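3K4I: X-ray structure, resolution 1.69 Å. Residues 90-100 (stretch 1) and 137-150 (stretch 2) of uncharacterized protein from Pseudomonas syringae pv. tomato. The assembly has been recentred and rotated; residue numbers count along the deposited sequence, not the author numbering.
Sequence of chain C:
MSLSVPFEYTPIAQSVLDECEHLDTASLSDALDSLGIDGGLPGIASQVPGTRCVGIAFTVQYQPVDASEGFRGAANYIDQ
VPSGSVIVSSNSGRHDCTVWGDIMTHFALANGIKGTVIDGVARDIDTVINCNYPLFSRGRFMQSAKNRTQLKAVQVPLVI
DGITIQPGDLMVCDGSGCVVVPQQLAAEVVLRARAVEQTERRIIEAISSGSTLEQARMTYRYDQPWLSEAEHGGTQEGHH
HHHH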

# COMPACT_ATOMS: atom_id res chain seq x y z
N SER C 90 -9.69 -17.71 -3.52
CA SER C 90 -10.83 -16.78 -3.49
C SER C 90 -11.64 -16.96 -2.22
O SER C 90 -12.16 -18.04 -1.94
N ASN C 91 -11.74 -15.87 -1.46
CA ASN C 91 -12.42 -15.86 -0.17
C ASN C 91 -13.39 -14.68 -0.09
O ASN C 91 -13.48 -13.96 0.94
N SER C 92 -14.09 -14.46 -1.21
CA SER C 92 -15.14 -13.44 -1.29
C SER C 92 -14.64 -12.03 -0.97
O SER C 92 -15.39 -11.19 -0.40
N GLY C 93 -13.36 -11.78 -1.25
CA GLY C 93 -12.75 -10.48 -0.97
C GLY C 93 -12.74 -10.08 0.48
O GLY C 93 -12.62 -8.90 0.79
N ARG C 94 -12.88 -11.05 1.38
CA ARG C 94 -12.96 -10.78 2.82
C ARG C 94 -11.68 -10.21 3.42
O ARG C 94 -10.56 -10.62 3.07
N HIS C 95 -11.86 -9.22 4.29
CA HIS C 95 -10.76 -8.57 4.99
C HIS C 95 -10.67 -8.99 6.46
O HIS C 95 -9.73 -8.60 7.16
N ASP C 96 -11.63 -9.80 6.92
CA ASP C 96 -11.73 -10.12 8.36
C ASP C 96 -11.05 -11.44 8.76
O ASP C 96 -10.98 -11.79 9.95
N CYS C 97 -10.54 -12.17 7.78
CA CYS C 97 -9.75 -13.38 8.06
C CYS C 97 -8.78 -13.58 6.90
O CYS C 97 -8.97 -13.05 5.80
N THR C 98 -7.74 -14.34 7.18
CA THR C 98 -6.65 -14.56 6.20
C THR C 98 -6.61 -16.00 5.72
O THR C 98 -7.01 -16.93 6.44
N VAL C 99 -6.14 -16.19 4.49
CA VAL C 99 -6.09 -17.52 3.89
C VAL C 99 -4.67 -17.81 3.37
O VAL C 99 -4.50 -18.60 2.44
N TRP C 100 -3.68 -17.18 3.99
CA TRP C 100 -2.25 -17.48 3.67
C TRP C 100 -1.41 -16.97 4.84
O TRP C 100 -1.69 -15.89 5.38
N SER C 137 -2.47 -9.73 -2.88
CA SER C 137 -3.70 -9.83 -2.12
C SER C 137 -4.36 -8.48 -2.01
O SER C 137 -3.77 -7.47 -2.36
N ARG C 138 -5.57 -8.47 -1.46
CA ARG C 138 -6.28 -7.22 -1.19
C ARG C 138 -5.80 -6.53 0.08
O ARG C 138 -6.36 -5.50 0.51
N GLY C 139 -4.81 -7.10 0.73
CA GLY C 139 -4.33 -6.48 1.97
C GLY C 139 -3.76 -7.45 2.96
O GLY C 139 -3.53 -8.64 2.65
N ARG C 140 -3.55 -6.93 4.16
CA ARG C 140 -2.82 -7.59 5.23
C ARG C 140 -3.65 -7.58 6.50
O ARG C 140 -4.21 -6.54 6.86
N PHE C 141 -3.73 -8.75 7.14
CA PHE C 141 -4.40 -8.89 8.45
C PHE C 141 -3.76 -10.04 9.22
O PHE C 141 -2.81 -10.63 8.74
N MSE C 142 -4.26 -10.38 10.40
CA MSE C 142 -3.63 -11.44 11.20
C MSE C 142 -4.57 -12.55 11.67
O MSE C 142 -4.13 -13.62 12.11
N GLN C 143 -5.88 -12.30 11.59
CA GLN C 143 -6.86 -13.25 12.12
C GLN C 143 -6.97 -14.46 11.20
O GLN C 143 -7.05 -14.33 9.98
N SER C 144 -6.94 -15.63 11.83
CA SER C 144 -6.92 -16.93 11.18
C SER C 144 -8.22 -17.21 10.45
O SER C 144 -9.27 -16.70 10.84
N ALA C 145 -8.15 -18.06 9.42
CA ALA C 145 -9.35 -18.60 8.77
C ALA C 145 -10.18 -19.49 9.71
O ALA C 145 -11.38 -19.66 9.50
N LYS C 146 -9.53 -20.05 10.74
CA LYS C 146 -10.18 -21.04 11.59
C LYS C 146 -11.43 -20.45 12.25
O LYS C 146 -11.39 -19.37 12.85
N ASN C 147 -12.54 -21.15 12.06
CA ASN C 147 -13.87 -20.68 12.50
C ASN C 147 -14.37 -19.40 11.83
O ASN C 147 -15.36 -18.82 12.28
N ARG C 148 -13.71 -18.97 10.75
CA ARG C 148 -14.13 -17.76 10.03
C ARG C 148 -14.52 -18.05 8.59
O ARG C 148 -15.50 -17.51 8.06
N THR C 149 -13.74 -18.90 7.95
CA THR C 149 -14.00 -19.32 6.58
C THR C 149 -13.49 -20.75 6.47
O THR C 149 -12.74 -21.17 7.33
N GLN C 150 -13.97 -21.50 5.47
CA GLN C 150 -13.55 -22.89 5.31
C GLN C 150 -13.41 -23.25 3.84
O GLN C 150 -14.04 -22.65 2.97

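The most unusual feature of this contact is how heavily it leans on backbone carbonyls as acceptors: two irregular segments, with no strand pairing between them, are joined mainly by side chains of one reaching main-chain oxygens of the other. The carbonyl of Gln143 is the clearest case. Its O accepts from Thr98 N at 2.9 Å and from Thr98 OG1 at 2.8 Å, while Cys97 CA approaches the same Gln143 O at 3.4 Å in a CA-H...O contact. Threonine suits this place because its p rotamer (chi1 57°) sets the hydroxyl beside its own amide, so both donate to one oxygen, and leaves the methyl free to pack, with Thr98 CG2 3.8 Å from Phe141 CB.

Arg94 repeats the theme with a longer arm. Its CA-to-CB bond points sideways, but the m, t, p course of chi1 to chi3 brings the guanidinium to stretch 2, where Arg94 NH1 and Arg94 NH2 donate to Arg148 O at 2.9 and 3.1 Å. That oxygen lies at the guanidinium edge, where the N-H groups point. Asp96, whose CB points away from stretch 2, steadies the arm from within its own stretch: Arg94 NE meets Asp96 OD1 at 3.0 Å in a salt bridge, and Arg94 NH2 donates to Asp96 OD2 at 3.1 Å. Arginine has enough donors to serve both partners.

Asn91 opens a type I' turn that ends at Arg94; Ser92 and Gly93 both have positive phi, a conformation that by itself favours glycine at Gly93. Asn91 points toward stretch 2 with chi1 t, and Thr149 OG1 donates to Asn91 OD1 at 2.7 Å. The other end of the amide is used too, as Asn91 ND2 donates to Cys97 SG at 3.6 Å. Thr149, also t, offers its methyl to a small apolar patch: Thr149 CG2 lies 3.9 Å from both Cys97 SG and Val99 CG1. Ala145 adds a compact methyl, its CB 3.3 Å from Thr98 O. Nearby, water 1 links the backbones, donating to Thr98 O at 3.2 Å and accepting from Ala145 N at 2.9 Å.

Phe141 points toward stretch 1 with chi1 t, its ring reaching the backbone of His95 and Asp96. Asp96 O sits near the ring plane, 3.6 Å from Phe141 CE1, so the carbonyl meets the C-H edge. The same Asp96 O receives a weak hydrogen bond from Gln143 NE2 at 3.1 Å. Arg148, extended after an m chi1, lays its aliphatic portion on Cys97, with Arg148 CD 3.6 Å from Cys97 CB, while Arg148 NH1 donates to Ser144 O at 3.1 Å.

His95, which is exposed, takes the m rotamer and brings its ring to stretch 2; histidine suits because a ring N-H can reach a carbonyl although CB points sideways, and His95 NE2 donates to Arg138 O at 3.2 Å. Arg138 points toward stretch 1, where Arg138 NE comes within 4.0 Å of Gly93 CA; glycine, having no side chain, leaves room beside this guanidinium.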

# COMPACT_ATOMS: atom_id res chain seq x y z
CB SER C 90 -11.67 -16.89 -4.78
OG SER C 90 -12.68 -15.88 -4.80
CB ASN C 91 -11.38 -15.83 0.97
CG ASN C 91 -12.01 -15.99 2.35
OD1 ASN C 91 -13.02 -16.70 2.51
ND2 ASN C 91 -11.43 -15.31 3.34
CB SER C 92 -16.28 -13.81 -0.35
OG SER C 92 -16.84 -15.05 -0.70
CB ARG C 94 -13.44 -12.00 3.61
CG ARG C 94 -14.91 -12.37 3.32
CD ARG C 94 -15.36 -13.67 3.99
NE ARG C 94 -15.25 -13.61 5.44
CZ ARG C 94 -15.53 -14.63 6.25
NH1 ARG C 94 -15.94 -15.80 5.75
NH2 ARG C 94 -15.42 -14.48 7.56
CB HIS C 95 -10.87 -7.03 4.89
CG HIS C 95 -10.36 -6.46 3.60
ND1 HIS C 95 -11.09 -6.49 2.43
CD2 HIS C 95 -9.19 -5.84 3.29
CE1 HIS C 95 -10.40 -5.91 1.46
NE2 HIS C 95 -9.24 -5.51 1.96
CB ASP C 96 -13.19 -10.10 8.82
CG ASP C 96 -14.03 -11.20 8.18
OD1 ASP C 96 -13.77 -11.58 7.02
OD2 ASP C 96 -14.95 -11.68 8.85
CB CYS C 97 -10.65 -14.60 8.24
SG CYS C 97 -11.81 -14.92 6.88
CB THR C 98 -5.31 -14.18 6.82
OG1 THR C 98 -5.11 -14.95 8.01
CG2 THR C 98 -5.28 -12.69 7.17
CB VAL C 99 -7.16 -17.74 2.78
CG1 VAL C 99 -8.59 -17.78 3.37
CG2 VAL C 99 -7.06 -16.72 1.68
CB TRP C 100 -1.80 -16.79 2.41
CG TRP C 100 -0.46 -17.28 1.91
CD1 TRP C 100 0.76 -16.72 2.13
CD2 TRP C 100 -0.24 -18.46 1.13
NE1 TRP C 100 1.76 -17.48 1.52
CE2 TRP C 100 1.17 -18.55 0.90
CE3 TRP C 100 -1.10 -19.44 0.59
CZ2 TRP C 100 1.74 -19.61 0.17
CZ3 TRP C 100 -0.54 -20.50 -0.12
CH2 TRP C 100 0.89 -20.57 -0.34
CB SER C 137 -3.41 -10.34 -0.70
OG SER C 137 -2.69 -9.36 0.03
CB ARG C 138 -7.77 -7.47 -1.10
CG ARG C 138 -8.37 -7.98 -2.41
CD ARG C 138 -9.90 -7.94 -2.41
NE ARG C 138 -10.37 -8.68 -3.59
CZ ARG C 138 -10.27 -8.26 -4.86
NH1 ARG C 138 -9.76 -7.08 -5.14
NH2 ARG C 138 -10.69 -9.05 -5.86
CB ARG C 140 -1.51 -6.87 5.50
CG ARG C 140 -0.60 -6.71 4.25
CD ARG C 140 0.43 -5.63 4.45
NE ARG C 140 1.47 -5.67 3.39
CZ ARG C 140 2.67 -5.10 3.52
NH1 ARG C 140 2.98 -4.41 4.62
NH2 ARG C 140 3.55 -5.21 2.54
CB PHE C 141 -5.91 -9.09 8.24
CG PHE C 141 -6.75 -8.72 9.44
CD1 PHE C 141 -7.84 -9.49 9.80
CD2 PHE C 141 -6.44 -7.59 10.21
CE1 PHE C 141 -8.65 -9.16 10.91
CE2 PHE C 141 -7.25 -7.23 11.33
CZ PHE C 141 -8.34 -8.03 11.67
CB MSE C 142 -2.87 -10.84 12.40
CG MSE C 142 -3.71 -10.55 13.62
SE MSE C 142 -5.07 -9.16 13.40
CE MSE C 142 -3.86 -7.66 12.96
CB GLN C 143 -8.23 -12.59 12.36
CG GLN C 143 -8.21 -11.54 13.48
CD GLN C 143 -9.58 -10.93 13.77
OE1 GLN C 143 -9.72 -10.18 14.72
NE2 GLN C 143 -10.57 -11.24 12.95
CB SER C 144 -6.72 -17.99 12.26
OG SER C 144 -6.89 -19.30 11.77
CB ALA C 145 -8.97 -19.41 7.53
CB LYS C 146 -9.20 -21.62 12.62
CG LYS C 146 -9.82 -22.69 13.54
CD LYS C 146 -8.90 -23.88 13.75
CE LYS C 146 -8.81 -24.76 12.50
NZ LYS C 146 -8.43 -26.18 12.81
CB ASN C 147 -13.94 -20.52 14.04
CG ASN C 147 -13.95 -21.86 14.78
OD1 ASN C 147 -13.52 -21.93 15.94
ND2 ASN C 147 -14.44 -22.90 14.13
CB ARG C 148 -13.07 -16.66 10.10
CG ARG C 148 -12.84 -16.14 11.53
CD ARG C 148 -11.97 -14.87 11.56
NE ARG C 148 -11.91 -14.30 12.91
CZ ARG C 148 -11.04 -14.68 13.84
NH1 ARG C 148 -10.14 -15.61 13.58
NH2 ARG C 148 -11.07 -14.12 15.04
CB THR C 149 -13.32 -18.38 5.54
OG1 THR C 149 -13.86 -18.66 4.24
CG2 THR C 149 -11.81 -18.54 5.52
CB GLN C 150 -14.50 -23.87 6.01
CG GLN C 150 -15.76 -24.14 5.24
CD GLN C 150 -16.71 -25.11 5.92
OE1 GLN C 150 -16.78 -25.19 7.17
NE2 GLN C 150 -17.49 -25.80 5.11
O HOH W 1 -5.46 -18.75 8.58